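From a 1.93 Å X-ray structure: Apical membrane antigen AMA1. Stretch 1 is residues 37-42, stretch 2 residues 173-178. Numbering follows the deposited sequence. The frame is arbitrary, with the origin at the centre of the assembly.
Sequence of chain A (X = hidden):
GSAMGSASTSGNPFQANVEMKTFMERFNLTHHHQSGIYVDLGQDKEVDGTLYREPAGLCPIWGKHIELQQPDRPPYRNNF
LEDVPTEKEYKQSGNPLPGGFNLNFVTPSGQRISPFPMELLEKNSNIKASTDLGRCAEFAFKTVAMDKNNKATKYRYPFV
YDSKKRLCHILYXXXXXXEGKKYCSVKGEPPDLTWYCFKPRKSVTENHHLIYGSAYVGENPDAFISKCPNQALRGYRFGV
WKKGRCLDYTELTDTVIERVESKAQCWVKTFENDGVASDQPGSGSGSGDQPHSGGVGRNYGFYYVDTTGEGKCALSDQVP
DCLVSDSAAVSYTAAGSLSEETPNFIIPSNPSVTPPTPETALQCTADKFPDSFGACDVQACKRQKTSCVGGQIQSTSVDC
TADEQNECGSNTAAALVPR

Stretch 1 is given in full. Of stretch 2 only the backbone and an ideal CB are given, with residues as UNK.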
# COMPACT_ATOMS: atom_id res chain seq x y z
N ILE A 37 -0.69 6.93 -2.04
CA ILE A 37 -0.14 5.64 -1.63
C ILE A 37 1.25 5.85 -1.07
O ILE A 37 1.58 5.40 0.03
CB ILE A 37 -0.11 4.68 -2.80
CG1 ILE A 37 -1.55 4.40 -3.26
CG2 ILE A 37 0.59 3.36 -2.40
CD1 ILE A 37 -1.65 3.67 -4.53
N TYR A 38 2.10 6.54 -1.85
CA TYR A 38 3.45 6.79 -1.40
C TYR A 38 3.40 7.70 -0.19
O TYR A 38 3.88 7.36 0.90
CB TYR A 38 4.27 7.39 -2.55
CG TYR A 38 5.70 7.70 -2.20
CD1 TYR A 38 6.65 6.70 -2.12
CD2 TYR A 38 6.09 9.00 -1.96
CE1 TYR A 38 7.98 7.00 -1.80
CE2 TYR A 38 7.39 9.32 -1.66
CZ TYR A 38 8.34 8.32 -1.59
OH TYR A 38 9.63 8.66 -1.29
N VAL A 39 2.79 8.87 -0.36
CA VAL A 39 2.34 9.68 0.75
C VAL A 39 0.82 9.83 0.70
O VAL A 39 0.29 10.29 -0.31
CB VAL A 39 2.99 11.08 0.73
CG1 VAL A 39 2.37 11.95 1.82
CG2 VAL A 39 4.51 10.91 0.88
N ASP A 40 0.16 9.43 1.78
CA ASP A 40 -1.30 9.43 1.89
C ASP A 40 -1.69 10.55 2.82
O ASP A 40 -1.47 10.45 4.03
CB ASP A 40 -1.83 8.09 2.42
CG ASP A 40 -3.36 8.09 2.65
OD1 ASP A 40 -4.04 9.14 2.45
OD2 ASP A 40 -3.86 7.01 3.09
N LEU A 41 -2.26 11.61 2.26
CA LEU A 41 -2.79 12.76 3.04
C LEU A 41 -4.09 13.26 2.40
O LEU A 41 -4.19 14.42 2.00
CB LEU A 41 -1.74 13.87 3.11
CG LEU A 41 -0.49 13.47 3.90
CD1 LEU A 41 0.57 14.57 3.72
CD2 LEU A 41 -0.78 13.27 5.36
N GLY A 42 -5.05 12.35 2.24
CA GLY A 42 -6.22 12.62 1.42
C GLY A 42 -7.29 13.45 2.10
O GLY A 42 -8.19 13.96 1.43
N UNK A 173 2.74 10.44 14.79
CA UNK A 173 3.27 11.21 13.67
C UNK A 173 2.68 10.65 12.38
O UNK A 173 2.97 9.52 12.02
CB UNK A 173 4.80 11.17 13.64
N UNK A 174 1.83 11.42 11.72
CA UNK A 174 1.17 10.97 10.51
C UNK A 174 1.91 11.48 9.30
O UNK A 174 1.55 11.18 8.17
CB UNK A 174 -0.29 11.43 10.48
N UNK A 175 2.95 12.28 9.52
CA UNK A 175 3.80 12.70 8.39
C UNK A 175 4.48 11.49 7.80
O UNK A 175 4.75 10.51 8.51
CB UNK A 175 4.84 13.73 8.83
N UNK A 176 4.75 11.56 6.50
CA UNK A 176 5.39 10.45 5.79
C UNK A 176 6.66 10.81 5.00
O UNK A 176 7.49 9.94 4.68
CB UNK A 176 4.37 9.84 4.83
N UNK A 177 6.81 12.10 4.68
CA UNK A 177 7.95 12.58 3.90
C UNK A 177 8.34 13.97 4.36
O UNK A 177 7.49 14.85 4.45
CB UNK A 177 7.63 12.58 2.40
N UNK A 178 9.62 14.14 4.67
CA UNK A 178 10.17 15.48 4.81
C UNK A 178 11.60 15.48 4.27
O UNK A 178 12.37 14.54 4.52
CB UNK A 178 10.13 15.94 6.27

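Neither stretch is a regular helix or strand, and the touching parts run 132° apart end to end. The evidence at each position is therefore the direction of CA-to-CB, the phi/psi pair and the atoms of stretch 1 within reach.

Position 173 lies out of reach: its ideal CB has nothing of stretch 1 within 5.5 Å. Phi/psi of -91/112 is extended and tolerates almost any residue, including beta-branched ones. The deposited residue is Val173, with chi1 at 179° (t), and it makes no contact with stretch 1.

At position 174 CA-to-CB points sideways, and the ideal CB is 5.5 Å from Leu41 CD2, the one side-chain neighbour it approaches. With phi/psi of -98/-3, small, polar or moderately apolar side chains would all be plausible. Ser174 is found here, chi1 53° (p), its OG hydrogen-bonded elsewhere in the structure. Its contact with stretch 1 runs through the backbone, Ser174 O lying 4.2 Å from Leu41 CD2.

Position 175 directs CA-to-CB away from stretch 1, and its ideal CB meets nothing there within 5.5 Å, so the visible atoms place little restriction on the choice. Met175 occupies it, extending its side chain without touching stretch 1.

Position 176 is the most informative. CA-to-CB points toward stretch 1, its CA is 5.9 Å from Val39 CA, and the ideal CB lies 4.1 Å from Val39 CG2, 4.7 Å from Tyr38 O and 5.2 Å from Asp40 N. Farther along, Asp40 offers a backbone donor, N, and a backbone acceptor, O. Glu could accept from Asp40 N, Lys or Arg could donate to Asp40 O, and Gln is long enough, with an amide that can do both. The deposited residue is Gln176, and its amide pairs with both the N and the O of Asp40: Asp40 N donates to Gln176 OE1 at 2.9 Å, and Gln176 NE2 donates to Asp40 O at 2.9 Å, each with an angle of 175° at hydrogen. The near-linear pair fixes the orientation of the amide. Gln176 NE2 also donates to Ser174 O (3.1 Å, 170°), tying the side chain back to its own loop, while Leu41 CD2 packs 3.8 Å from Gln176 NE2. In this arrangement chi1 is -71° (m) and chi2 is 149°, between wells.

Position 177 also points toward stretch 1, but at apolar atoms: its ideal CB is 3.9 Å from Val39 CG2 and 5.2 Å from Tyr38 CE2. The extended phi/psi of -146/128 suits Val, Ile, Leu, Met or an aromatic residue. Leu177 takes the place, chi1 178° (t) and chi2 68° (p). Its CB sits 3.9 Å from Val39 CG2, and its CD2 lies 4.4 Å from Tyr38 CE2, at the ring edge near the ring plane.

Position 178 is again out of reach, with an extended backbone and no visible constraint from stretch 1; Met178 is deposited there and makes no contact across the pair.

Stretch 2, residues 173-178: VSMQLM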
# COMPACT_ATOMS: atom_id res chain seq x y z
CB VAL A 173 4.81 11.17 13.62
CG1 VAL A 173 5.35 11.94 12.43
CG2 VAL A 173 5.39 11.75 14.87
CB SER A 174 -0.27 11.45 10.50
OG SER A 174 -0.24 12.85 10.69
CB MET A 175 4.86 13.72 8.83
CG MET A 175 4.25 14.99 9.40
SD MET A 175 5.50 16.26 9.69
CE MET A 175 6.35 15.62 11.13
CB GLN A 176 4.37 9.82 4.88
CG GLN A 176 3.28 9.05 5.68
CD GLN A 176 1.94 9.08 4.95
OE1 GLN A 176 1.75 8.42 3.92
NE2 GLN A 176 1.03 9.92 5.43
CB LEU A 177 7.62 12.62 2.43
CG LEU A 177 8.69 13.13 1.46
CD1 LEU A 177 9.82 12.21 1.39
CD2 LEU A 177 8.13 13.27 0.05
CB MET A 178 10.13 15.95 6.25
CG MET A 178 9.62 17.39 6.31
SD MET A 178 9.90 18.27 7.83
CE MET A 178 9.13 17.11 8.83
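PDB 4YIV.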